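Local coordinates for protein Beta/alpha-amylase (Paenibacillus polymyxa, PDB 3VOC) that releases successive maltose units from the non-reducing ends of starch chains, as the beta-amylase domain of a secreted precursor that also yields an alpha-amylase, at residues A50-F55 against P96-S101; V42-V47 against G130-E135; E107-D112 against A117-L122; H81-G84 against D90-I93. All blocks are in the same frame, centred on the assembly; numbering follows the deposited sequence. Where two conformers were deposited one is given.

In the fold
All four contacts lie in the TIM barrel domain of glycosyl hydrolase family 14, and contact 2 encloses the rest along the chain. Its segment 42-47 ends barrel strand 37-43, and its segment 130-135 lies on helix 127-144. Contact 1 is nested inside it, contact 4 inside contact 1, and contact 3 follows contact 1. Contacts 1 and 2 have centres about 9 Å apart and share one calcium ion, which ties the loop after helix 44-47 to helix 127-144. Contacts 3 and 4 are two small hairpins with centres about 15 Å apart, joined at Lys-82. Contact 4 follows barrel strand 73-79 and carries His-81, a probable substrate-binding residue.

Contact 1. Residues A50-F55 against P96-S101; sequences AGDNQF and PSWLSS. With CA (calcium ion), chain B.
The calcium site of the beta-amylase domain is flanked here by Trp-98, whose indole has Gly-51 and Asp-52 over one face. Gly-51 CA is 3.7 Å from the centre of the Trp-98 five-membered ring. Asp-52 CB is 3.8 Å from the centre of the Trp-98 six-membered ring. Both are CH-pi contacts. Pro-96 CB and Leu-99 CG back the opposite face, and the ring NE1 is hydrogen-bonded to Glu-48 O, so the indole is held from several directions. Residues 51-54 form a type II beta turn, with Gln-54 N hydrogen-bonded to Gly-51 O at 2.9 Å. Asn-53 takes the third place of this turn with positive phi (65°). The turn sets two neighbouring ligands on one metal. With its CG opposite the backbone N (chi1 -170°), Asp-52 reaches the calcium ion through OD1 at 2.3 Å, and Asn-53 OD1 binds the same ion at 2.4 Å. Glu-48, Gln-132, Glu-135 and a water complete the site. The Asp-52 carboxylate lies 18° from the plane of the Trp-98 ring, and its OD1 is 3.5 Å from Trp-98 CH2. Trp-98 belongs to the 3-10 segment 97-101, where its O accepts from both Ser-101 OG (2.8 Å) and Ser-101 N.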
loop_
_atom_site.group_PDB
_atom_site.type_symbol
_atom_site.label_atom_id
_atom_site.label_comp_id
_atom_site.label_asym_id
_atom_site.label_seq_id
_atom_site.Cartn_x
_atom_site.Cartn_y
_atom_site.Cartn_z
ATOM N N ALA A 50 -12.397 6.187 19.848
ATOM C CA ALA A 50 -12.828 6.853 21.086
ATOM C C ALA A 50 -11.660 7.282 21.974
ATOM O O ALA A 50 -11.774 8.249 22.736
ATOM C CB ALA A 50 -13.792 5.939 21.861
ATOM N N GLY A 51 -10.553 6.552 21.894
ATOM C CA GLY A 51 -9.404 6.799 22.756
ATOM C C GLY A 51 -8.356 5.729 22.545
ATOM O O GLY A 51 -8.654 4.670 21.986
ATOM N N ASP A 52 -7.132 6.004 22.987
ATOM C CA ASP A 52 -6.040 5.047 22.861
ATOM C C ASP A 52 -6.434 3.760 23.571
ATOM O O ASP A 52 -6.755 3.764 24.760
ATOM C CB ASP A 52 -4.733 5.613 23.439
ATOM C CG ASP A 52 -3.515 4.746 23.114
ATOM O OD1 ASP A 52 -3.623 3.782 22.321
ATOM O OD2 ASP A 52 -2.429 5.023 23.666
ATOM N N ASN A 53 -6.465 2.679 22.796
ATOM C CA ASN A 53 -6.807 1.341 23.291
ATOM C C ASN A 53 -8.238 1.209 23.782
ATOM O O ASN A 53 -8.551 0.346 24.598
ATOM C CB ASN A 53 -5.794 0.857 24.334
ATOM C CG ASN A 53 -4.396 0.751 23.770
ATOM O OD1 ASN A 53 -4.202 0.699 22.556
ATOM N ND2 ASN A 53 -3.413 0.715 24.646
ATOM N N GLN A 54 -9.104 2.070 23.264
ATOM C CA GLN A 54 -10.528 1.918 23.431
ATOM C C GLN A 54 -11.086 1.492 22.070
ATOM O O GLN A 54 -11.190 2.295 21.143
ATOM C CB GLN A 54 -11.166 3.219 23.933
ATOM C CG GLN A 54 -12.626 3.070 24.239
ATOM C CD GLN A 54 -13.280 4.322 24.831
ATOM O OE1 GLN A 54 -12.618 5.234 25.342
ATOM N NE2 GLN A 54 -14.602 4.361 24.746
ATOM N N PHE A 55 -11.440 0.220 21.965
ATOM C CA PHE A 55 -11.770 -0.378 20.673
ATOM C C PHE A 55 -13.260 -0.558 20.476
ATOM O O PHE A 55 -14.008 -0.747 21.442
ATOM C CB PHE A 55 -11.049 -1.730 20.530
ATOM C CG PHE A 55 -9.559 -1.601 20.483
ATOM C CD1 PHE A 55 -8.908 -1.263 19.275
ATOM C CD2 PHE A 55 -8.796 -1.805 21.631
ATOM C CE1 PHE A 55 -7.520 -1.123 19.237
ATOM C CE2 PHE A 55 -7.411 -1.669 21.589
ATOM C CZ PHE A 55 -6.778 -1.321 20.385
ATOM N N PRO A 96 -7.415 7.859 13.982
ATOM C CA PRO A 96 -7.997 8.182 15.287
ATOM C C PRO A 96 -7.563 9.572 15.762
ATOM O O PRO A 96 -6.360 9.880 15.791
ATOM C CB PRO A 96 -7.426 7.088 16.188
ATOM C CG PRO A 96 -7.325 5.888 15.259
ATOM C CD PRO A 96 -6.819 6.505 13.966
ATOM N N SER A 97 -8.528 10.417 16.099
ATOM C CA SER A 97 -8.238 11.825 16.352
ATOM C C SER A 97 -7.356 12.082 17.569
ATOM O O SER A 97 -6.642 13.095 17.601
ATOM C CB SER A 97 -9.531 12.634 16.440
ATOM O OG SER A 97 -10.301 12.178 17.544
ATOM N N TRP A 98 -7.395 11.185 18.563
ATOM C CA TRP A 98 -6.599 11.331 19.794
ATOM C C TRP A 98 -5.092 11.181 19.551
ATOM O O TRP A 98 -4.269 11.570 20.405
ATOM C CB TRP A 98 -7.070 10.344 20.876
ATOM C CG TRP A 98 -7.192 8.941 20.354
ATOM C CD1 TRP A 98 -8.331 8.322 19.927
ATOM C CD2 TRP A 98 -6.132 8.010 20.167
ATOM N NE1 TRP A 98 -8.047 7.040 19.501
ATOM C CE2 TRP A 98 -6.700 6.828 19.637
ATOM C CE3 TRP A 98 -4.757 8.042 20.423
ATOM C CZ2 TRP A 98 -5.935 5.702 19.335
ATOM C CZ3 TRP A 98 -3.995 6.919 20.115
ATOM C CH2 TRP A 98 -4.588 5.767 19.578
ATOM N N LEU A 99 -4.716 10.610 18.400
ATOM C CA LEU A 99 -3.293 10.439 18.067
ATOM C C LEU A 99 -2.525 11.759 18.123
ATOM O O LEU A 99 -1.367 11.790 18.534
ATOM C CB LEU A 99 -3.103 9.772 16.694
ATOM C CG LEU A 99 -3.300 8.249 16.660
ATOM C CD1 LEU A 99 -3.586 7.759 15.237
ATOM C CD2 LEU A 99 -2.073 7.509 17.235
ATOM N N SER A 100 -3.201 12.834 17.734
ATOM C CA SER A 100 -2.630 14.182 17.696
ATOM C C SER A 100 -2.149 14.651 19.065
ATOM O O SER A 100 -1.296 15.532 19.160
ATOM C CB SER A 100 -3.672 15.167 17.154
ATOM O OG SER A 100 -4.761 15.289 18.070
ATOM N N SER A 101 -2.711 14.077 20.124
ATOM C CA SER A 101 -2.351 14.474 21.474
ATOM C C SER A 101 -1.264 13.557 22.062
ATOM O O SER A 101 -0.863 13.722 23.213
ATOM C CB SER A 101 -3.600 14.535 22.364
ATOM O OG SER A 101 -4.066 13.237 22.675
HETATM CA CA CA B . -3.389 2.098 20.807
HETATM O O HOH W 1 -3.502 0.729 18.911
#

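Contact 2. Residues V42-V47 against G130-E135; sequences VWWGYV and GKQYDE. With CA (calcium ion), chain B.
Trp-44 carries its CG trans to the backbone N (chi1 -160°), which sends the indole across to Gln-132 and Tyr-133. Gln-132 is bent at chi2 (-60°), and this fold of the chain turns its amide oxygen to the calcium ion. The contact joins the C-terminal end of a TIM barrel strand to a long helix. Strand 37-43 runs into the short helix 44-47, with Trp-43 as its N-cap residue, and the indole of Trp-44 reaches helix 127-144. The six-membered part of the indole does the touching. Its CH2 is 3.8 Å from Gln-132 CB, and the two side chains cross at about a right angle. Tyr-133 meets the same ring in an offset edge-to-face pair, its edge toward the indole face and the planes at 84°. The closest atoms of this pair are Trp-44 CZ3 and Tyr-133 CE1, 3.9 Å apart. Trp-44 NE1 is hydrogen-bonded to Glu-48 OE1, while OE2 of the same carboxylate binds calcium. Trp-44 is thus a second-shell residue of the metal site. A leucine in its place would probably leave Glu-48 OE1 without this N-H donor and open a gap beside Gln-132 CB and the Tyr-133 ring. Gln-132 OE1 binds the calcium ion at 2.3 Å, and Glu-135 OE1, one helical turn on, binds it at 2.2 Å. Asp-52, Asn-53 and Glu-48 bring further ligands. Water 1 also binds calcium and donates a hydrogen bond to Gln-132 O at 2.8 Å.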
loop_
_atom_site.group_PDB
_atom_site.type_symbol
_atom_site.label_atom_id
_atom_site.label_comp_id
_atom_site.label_asym_id
_atom_site.label_seq_id
_atom_site.Cartn_x
_atom_site.Cartn_y
_atom_site.Cartn_z
ATOM N N VAL A 42 -10.289 -2.525 7.061
ATOM C CA VAL A 42 -10.695 -2.458 8.481
ATOM C C VAL A 42 -10.089 -1.161 8.985
ATOM O O VAL A 42 -8.904 -1.101 9.364
ATOM C CB VAL A 42 -10.252 -3.719 9.267
ATOM C CG1 VAL A 42 -10.711 -3.676 10.727
ATOM C CG2 VAL A 42 -10.798 -4.993 8.575
ATOM N N TRP A 43 -10.895 -0.097 8.914
ATOM C CA TRP A 43 -10.387 1.269 9.142
ATOM C C TRP A 43 -9.973 1.522 10.603
ATOM O O TRP A 43 -10.781 1.375 11.524
ATOM C CB TRP A 43 -11.435 2.313 8.718
ATOM C CG TRP A 43 -11.698 2.310 7.251
ATOM C CD1 TRP A 43 -12.802 1.833 6.618
ATOM C CD2 TRP A 43 -10.815 2.783 6.224
ATOM N NE1 TRP A 43 -12.668 1.988 5.259
ATOM C CE2 TRP A 43 -11.457 2.565 4.990
ATOM C CE3 TRP A 43 -9.535 3.363 6.234
ATOM C CZ2 TRP A 43 -10.869 2.902 3.757
ATOM C CZ3 TRP A 43 -8.947 3.711 5.005
ATOM C CH2 TRP A 43 -9.619 3.477 3.783
ATOM N N TRP A 44 -8.727 1.932 10.812
ATOM C CA TRP A 44 -8.287 2.322 12.150
ATOM C C TRP A 44 -9.246 3.331 12.795
ATOM O O TRP A 44 -9.590 3.218 13.990
ATOM C CB TRP A 44 -6.868 2.892 12.095
ATOM C CG TRP A 44 -6.152 2.870 13.431
ATOM C CD1 TRP A 44 -6.585 2.269 14.613
ATOM C CD2 TRP A 44 -4.865 3.425 13.715
ATOM N NE1 TRP A 44 -5.642 2.448 15.592
ATOM C CE2 TRP A 44 -4.578 3.148 15.072
ATOM C CE3 TRP A 44 -3.916 4.136 12.945
ATOM C CZ2 TRP A 44 -3.392 3.566 15.683
ATOM C CZ3 TRP A 44 -2.740 4.528 13.541
ATOM C CH2 TRP A 44 -2.483 4.247 14.906
ATOM N N GLY A 45 -9.689 4.299 11.985
ATOM C CA GLY A 45 -10.588 5.371 12.424
ATOM C C GLY A 45 -11.942 4.866 12.906
ATOM O O GLY A 45 -12.613 5.551 13.667
ATOM N N TYR A 46 -12.337 3.674 12.447
ATOM C CA TYR A 46 -13.577 3.034 12.874
ATOM C C TYR A 46 -13.425 2.253 14.170
ATOM O O TYR A 46 -14.400 2.103 14.911
ATOM C CB TYR A 46 -14.071 2.034 11.825
ATOM C CG TYR A 46 -14.845 2.600 10.653
ATOM C CD1 TYR A 46 -14.837 3.957 10.362
ATOM C CD2 TYR A 46 -15.557 1.744 9.795
ATOM C CE1 TYR A 46 -15.538 4.474 9.254
ATOM C CE2 TYR A 46 -16.267 2.248 8.693
ATOM C CZ TYR A 46 -16.247 3.605 8.428
ATOM O OH TYR A 46 -16.922 4.114 7.339
ATOM N N VAL A 47 -12.240 1.697 14.412
ATOM C CA VAL A 47 -12.120 0.670 15.442
ATOM C C VAL A 47 -11.379 1.104 16.704
ATOM O O VAL A 47 -11.432 0.409 17.703
ATOM C CB VAL A 47 -11.492 -0.654 14.897
ATOM C CG1 VAL A 47 -12.286 -1.180 13.701
ATOM C CG2 VAL A 47 -10.004 -0.451 14.509
ATOM N N GLY A 130 5.081 1.983 15.607
ATOM C CA GLY A 130 5.201 0.523 15.815
ATOM C C GLY A 130 4.377 0.044 16.997
ATOM O O GLY A 130 3.672 -0.971 16.910
ATOM N N LYS A 131 4.444 0.792 18.092
ATOM C CA LYS A 131 3.724 0.451 19.321
ATOM C C LYS A 131 2.227 0.482 19.060
ATOM O O LYS A 131 1.522 -0.454 19.413
ATOM C CB LYS A 131 4.083 1.423 20.463
ATOM C CG LYS A 131 3.412 1.070 21.791
ATOM C CD LYS A 131 3.808 2.022 22.921
ATOM C CE LYS A 131 3.173 1.566 24.232
ATOM N NZ LYS A 131 3.181 2.658 25.243
ATOM N N GLN A 132 1.743 1.568 18.457
ATOM C CA GLN A 132 0.315 1.671 18.120
ATOM C C GLN A 132 -0.181 0.518 17.234
ATOM O O GLN A 132 -1.248 -0.034 17.490
ATOM C CB GLN A 132 -0.024 3.028 17.495
ATOM C CG GLN A 132 0.003 4.203 18.489
ATOM C CD GLN A 132 -0.987 4.059 19.645
ATOM O OE1 GLN A 132 -2.082 3.506 19.493
ATOM N NE2 GLN A 132 -0.603 4.578 20.807
ATOM N N TYR A 133 0.591 0.134 16.215
ATOM C CA TYR A 133 0.147 -0.947 15.327
ATOM C C TYR A 133 0.164 -2.280 16.069
ATOM O O TYR A 133 -0.706 -3.115 15.875
ATOM C CB TYR A 133 1.025 -1.053 14.077
ATOM C CG TYR A 133 0.875 0.065 13.027
ATOM C CD1 TYR A 133 0.424 1.348 13.368
ATOM C CD2 TYR A 133 1.250 -0.160 11.708
ATOM C CE1 TYR A 133 0.323 2.355 12.394
ATOM C CE2 TYR A 133 1.153 0.842 10.732
ATOM C CZ TYR A 133 0.704 2.097 11.091
ATOM O OH TYR A 133 0.633 3.083 10.137
ATOM N N ASP A 134 1.177 -2.467 16.908
ATOM C CA ASP A 134 1.283 -3.673 17.751
ATOM C C ASP A 134 0.029 -3.827 18.629
ATOM O O ASP A 134 -0.562 -4.912 18.681
ATOM C CB ASP A 134 2.578 -3.602 18.586
ATOM C CG ASP A 134 2.890 -4.898 19.341
ATOM O OD1 ASP A 134 2.395 -5.980 18.978
ATOM O OD2 ASP A 134 3.672 -4.817 20.305
ATOM N N GLU A 135 -0.392 -2.751 19.302
ATOM C CA GLU A 135 -1.623 -2.790 20.106
ATOM C C GLU A 135 -2.861 -3.099 19.264
ATOM O O GLU A 135 -3.746 -3.837 19.701
ATOM C CB GLU A 135 -1.866 -1.457 20.821
ATOM C CG GLU A 135 -0.769 -1.048 21.811
ATOM C CD GLU A 135 -0.929 0.390 22.274
ATOM O OE1 GLU A 135 -1.427 1.239 21.492
ATOM O OE2 GLU A 135 -0.545 0.680 23.423
HETATM CA CA CA B . -3.389 2.098 20.807
HETATM O O HOH W 1 -3.502 0.729 18.911
#

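Contact 3. Residues E107-D112 against A117-L122; sequences EMQFKD and ANSEAL
Phe-110 O accepts from Asn-118 N at 2.8 Å, and Ala-117 CA gives it a further CA-H...O contact. The return bond runs from Phe-110 N to Asn-118 O at 3.1 Å. These two bonds make Phe-110 and Asn-118 the hydrogen-bonded pair of a short antiparallel hairpin, strands 110-111 and 117-118. Lys-111 and Ala-117 form the non-hydrogen-bonded pair next to it. The Phe-110 ring presents its edge to residues 117-122, with CE2 3.3 Å from Ala-121 O. Asn-118 shapes the chain beyond the strand. Its CG stands opposite the backbone N (chi1 175°), and OD1 accepts from Glu-120 N at 2.9 Å in an Asx turn. That N-H comes from well above the plane of the amide. Asn-118 ND2 donates to Glu-120 OE1 at 3.0 Å, nearly in the amide plane and on the anti side of the carboxylate. With an alanine here, Glu-120 N and Glu-120 OE1 would probably both lose these partners, and the turn would be freer to relax. The amide of Gln-109 lies beside Ser-119, with NE2 3.6 Å from Ser-119 CB. Where the two segments diverge, water 2 bridges them, donating to Met-108 O at 2.8 Å and to Ala-121 O at 2.9 Å.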
loop_
_atom_site.group_PDB
_atom_site.type_symbol
_atom_site.label_atom_id
_atom_site.label_comp_id
_atom_site.label_asym_id
_atom_site.label_seq_id
_atom_site.Cartn_x
_atom_site.Cartn_y
_atom_site.Cartn_z
ATOM N N GLU A 107 6.857 14.869 14.020
ATOM C CA GLU A 107 7.363 13.507 14.072
ATOM C C GLU A 107 6.368 12.503 13.473
ATOM O O GLU A 107 6.771 11.428 13.011
ATOM C CB GLU A 107 7.621 13.106 15.526
ATOM C CG GLU A 107 8.833 13.784 16.157
ATOM C CD GLU A 107 9.024 13.375 17.606
ATOM O OE1 GLU A 107 8.613 12.240 17.959
ATOM O OE2 GLU A 107 9.569 14.200 18.383
ATOM N N MET A 108 5.081 12.847 13.511
ATOM C CA MET A 108 4.009 11.928 13.100
ATOM C C MET A 108 3.585 12.067 11.655
ATOM O O MET A 108 2.946 11.170 11.103
ATOM C CB MET A 108 2.775 12.150 13.961
ATOM C CG MET A 108 3.015 11.929 15.435
ATOM S SD MET A 108 1.615 12.566 16.365
ATOM C CE MET A 108 0.273 11.601 15.642
ATOM N N GLN A 109 3.913 13.196 11.044
ATOM C CA GLN A 109 3.414 13.444 9.708
ATOM C C GLN A 109 4.491 13.438 8.643
ATOM O O GLN A 109 5.665 13.147 8.926
ATOM C CB GLN A 109 2.607 14.748 9.693
ATOM C CG GLN A 109 1.349 14.670 10.590
ATOM C CD GLN A 109 0.571 15.968 10.635
ATOM O OE1 GLN A 109 1.087 17.032 10.272
ATOM N NE2 GLN A 109 -0.686 15.888 11.088
ATOM N N PHE A 110 4.069 13.755 7.422
ATOM C CA PHE A 110 4.959 13.913 6.275
ATOM C C PHE A 110 4.849 15.343 5.801
ATOM O O PHE A 110 3.782 15.935 5.865
ATOM C CB PHE A 110 4.545 12.984 5.136
ATOM C CG PHE A 110 4.594 11.511 5.486
ATOM C CD1 PHE A 110 5.754 10.767 5.270
ATOM C CD2 PHE A 110 3.463 10.863 5.993
ATOM C CE1 PHE A 110 5.796 9.399 5.581
ATOM C CE2 PHE A 110 3.486 9.496 6.303
ATOM C CZ PHE A 110 4.656 8.759 6.086
ATOM N N LYS A 111 5.953 15.908 5.330
ATOM C CA LYS A 111 5.911 17.225 4.734
ATOM C C LYS A 111 6.626 17.158 3.389
ATOM O O LYS A 111 7.671 16.522 3.268
ATOM C CB LYS A 111 6.559 18.228 5.693
ATOM C CG LYS A 111 6.411 19.682 5.327
ATOM C CD LYS A 111 6.646 20.604 6.544
ATOM C CE LYS A 111 5.465 20.605 7.513
ATOM N NZ LYS A 111 5.499 21.757 8.468
ATOM N N ASP A 112 6.045 17.794 2.383
ATOM C CA ASP A 112 6.600 17.747 1.042
ATOM C C ASP A 112 7.596 18.864 0.730
ATOM O O ASP A 112 7.910 19.673 1.591
ATOM C CB ASP A 112 5.490 17.631 -0.020
ATOM C CG ASP A 112 4.753 18.942 -0.306
ATOM O OD1 ASP A 112 5.154 20.035 0.144
ATOM O OD2 ASP A 112 3.755 18.863 -1.043
ATOM N N ALA A 117 1.859 19.637 4.648
ATOM C CA ALA A 117 1.831 18.561 5.650
ATOM C C ALA A 117 0.739 17.545 5.313
ATOM O O ALA A 117 -0.415 17.925 5.052
ATOM C CB ALA A 117 1.613 19.126 7.053
ATOM N N ASN A 118 1.098 16.269 5.329
ATOM C CA ASN A 118 0.171 15.187 4.972
ATOM C C ASN A 118 0.034 14.230 6.160
ATOM O O ASN A 118 1.023 13.901 6.809
ATOM C CB ASN A 118 0.651 14.499 3.671
ATOM C CG ASN A 118 -0.185 13.263 3.283
ATOM O OD1 ASN A 118 -0.216 12.276 4.015
ATOM N ND2 ASN A 118 -0.815 13.303 2.099
ATOM N N SER A 119 -1.199 13.832 6.476
ATOM C CA SER A 119 -1.458 12.931 7.612
ATOM C C SER A 119 -2.253 11.694 7.175
ATOM O O SER A 119 -3.082 11.194 7.919
ATOM C CB SER A 119 -2.213 13.690 8.709
ATOM O OG SER A 119 -3.464 14.123 8.195
ATOM N N GLU A 120 -1.996 11.199 5.964
ATOM C CA GLU A 120 -2.679 9.994 5.451
ATOM C C GLU A 120 -2.347 8.732 6.238
ATOM O O GLU A 120 -3.135 7.792 6.277
ATOM C CB GLU A 120 -2.314 9.759 3.991
ATOM C CG GLU A 120 -3.046 10.636 2.989
ATOM C CD GLU A 120 -2.734 10.183 1.582
ATOM O OE1 GLU A 120 -1.737 10.690 1.012
ATOM O OE2 GLU A 120 -3.435 9.280 1.077
ATOM N N ALA A 121 -1.165 8.699 6.844
ATOM C CA ALA A 121 -0.770 7.600 7.721
ATOM C C ALA A 121 0.298 8.145 8.644
ATOM O O ALA A 121 0.907 9.183 8.341
ATOM C CB ALA A 121 -0.232 6.420 6.900
ATOM N N LEU A 122 0.533 7.455 9.762
ATOM C CA LEU A 122 1.607 7.851 10.675
ATOM C C LEU A 122 2.951 7.670 10.010
ATOM O O LEU A 122 3.150 6.705 9.275
ATOM C CB LEU A 122 1.570 7.012 11.956
ATOM C CG LEU A 122 0.327 7.151 12.834
ATOM C CD1 LEU A 122 0.454 6.210 14.023
ATOM C CD2 LEU A 122 0.206 8.597 13.304
HETATM O O HOH W 2 0.298 11.368 10.168
#

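Contact 4. Residues H81-G84 against D90-I93; sequences HKCG and DCNI
Cys-83 SG and Cys-91 SG are covalently joined at 2.0 Å, with the disulfide torsion near a right angle (-91°). The sulfur of Cys-91 sits between its backbone N and carbonyl carbon (chi1 55°), which brings it within bonding distance of Cys-83. Beside the disulfide, Cys-83 CB packs on Ile-93 CB at 3.7 Å. Cys-83 N donates to Ile-93 O at 2.8 Å, and Ile-93 N donates to Cys-83 O, also at 2.8 Å. This is the hydrogen-bonded pair of a small antiparallel hairpin, strands 83-84 and 92-93. The disulfide runs from Cys-83 to Cys-91, two residues before the pairing partner Ile-93. Gly-84 follows with a positive phi (53°). A side chain there would run into Cys-91 O, which instead lies 3.4 Å from Gly-84 CA. Lys-82 CA also makes a CA-H...O contact to Ile-93 O, at 3.2 Å. Further out, Trp-43 from barrel strand 37-43 packs on both Cys-83 and Ile-93, and Leu-14 touches Cys-83. Lys-82 NZ is hydrogen-bonded to Ser-119 OG, and the backbone of Lys-82 is hydrogen-bonded to that of Glu-120. His-81, probably a substrate-binding residue, has its ND1 hydrogen-bonded to Ser-157 OG and its ring against Trp-43.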
loop_
_atom_site.group_PDB
_atom_site.type_symbol
_atom_site.label_atom_id
_atom_site.label_comp_id
_atom_site.label_asym_id
_atom_site.label_seq_id
_atom_site.Cartn_x
_atom_site.Cartn_y
_atom_site.Cartn_z
ATOM N N HIS A 81 -4.587 3.802 7.768
ATOM C CA HIS A 81 -4.447 4.982 6.931
ATOM C C HIS A 81 -5.780 5.706 6.855
ATOM O O HIS A 81 -6.811 5.160 7.247
ATOM C CB HIS A 81 -3.893 4.631 5.538
ATOM C CG HIS A 81 -4.715 3.634 4.778
ATOM N ND1 HIS A 81 -4.587 2.274 4.954
ATOM C CD2 HIS A 81 -5.640 3.802 3.804
ATOM C CE1 HIS A 81 -5.414 1.646 4.138
ATOM N NE2 HIS A 81 -6.066 2.552 3.430
ATOM N N LYS A 82 -5.737 6.949 6.384
ATOM C CA LYS A 82 -6.906 7.803 6.290
ATOM C C LYS A 82 -7.615 7.562 4.967
ATOM O O LYS A 82 -6.961 7.294 3.955
ATOM C CB LYS A 82 -6.462 9.278 6.413
ATOM C CG LYS A 82 -7.483 10.313 5.941
ATOM C CD LYS A 82 -7.166 11.716 6.488
ATOM C CE LYS A 82 -5.904 12.311 5.891
ATOM N NZ LYS A 82 -5.755 13.756 6.289
ATOM N N CYS A 83 -8.945 7.630 4.981
ATOM C CA CYS A 83 -9.707 7.696 3.737
ATOM C C CYS A 83 -10.157 9.137 3.536
ATOM O O CYS A 83 -10.853 9.696 4.396
ATOM C CB CYS A 83 -10.927 6.768 3.772
ATOM S SG CYS A 83 -11.565 6.345 2.141
ATOM N N GLY A 84 -9.754 9.740 2.419
ATOM C CA GLY A 84 -10.183 11.105 2.077
ATOM C C GLY A 84 -9.972 12.182 3.136
ATOM O O GLY A 84 -8.850 12.408 3.584
ATOM N N ASP A 90 -14.451 11.340 -1.666
ATOM C CA ASP A 90 -15.563 10.400 -1.583
ATOM C C ASP A 90 -15.548 9.514 -0.325
ATOM O O ASP A 90 -16.239 8.490 -0.259
ATOM C CB ASP A 90 -15.675 9.560 -2.865
ATOM C CG ASP A 90 -14.497 8.622 -3.077
ATOM O OD1 ASP A 90 -13.574 8.555 -2.237
ATOM O OD2 ASP A 90 -14.504 7.931 -4.112
ATOM N N CYS A 91 -14.765 9.916 0.669
ATOM C CA CYS A 91 -14.835 9.305 1.987
ATOM C C CYS A 91 -14.238 10.270 2.997
ATOM O O CYS A 91 -13.563 11.229 2.623
ATOM C CB CYS A 91 -14.092 7.966 1.996
ATOM S SG CYS A 91 -12.376 8.078 1.453
ATOM N N ASN A 92 -14.516 10.033 4.275
ATOM C CA ASN A 92 -13.935 10.841 5.329
ATOM C C ASN A 92 -13.682 9.976 6.535
ATOM O O ASN A 92 -14.506 9.919 7.447
ATOM C CB ASN A 92 -14.839 12.019 5.692
ATOM C CG ASN A 92 -14.187 12.961 6.678
ATOM O OD1 ASN A 92 -13.038 12.741 7.109
ATOM N ND2 ASN A 92 -14.912 14.025 7.054
ATOM N N ILE A 93 -12.550 9.276 6.524
ATOM C CA ILE A 93 -12.226 8.358 7.609
ATOM C C ILE A 93 -10.795 8.648 8.064
ATOM O O ILE A 93 -9.838 7.992 7.623
ATOM C CB ILE A 93 -12.407 6.862 7.206
ATOM C CG1 ILE A 93 -13.760 6.655 6.492
ATOM C CG2 ILE A 93 -12.242 5.954 8.461
ATOM C CD1 ILE A 93 -13.933 5.295 5.768
#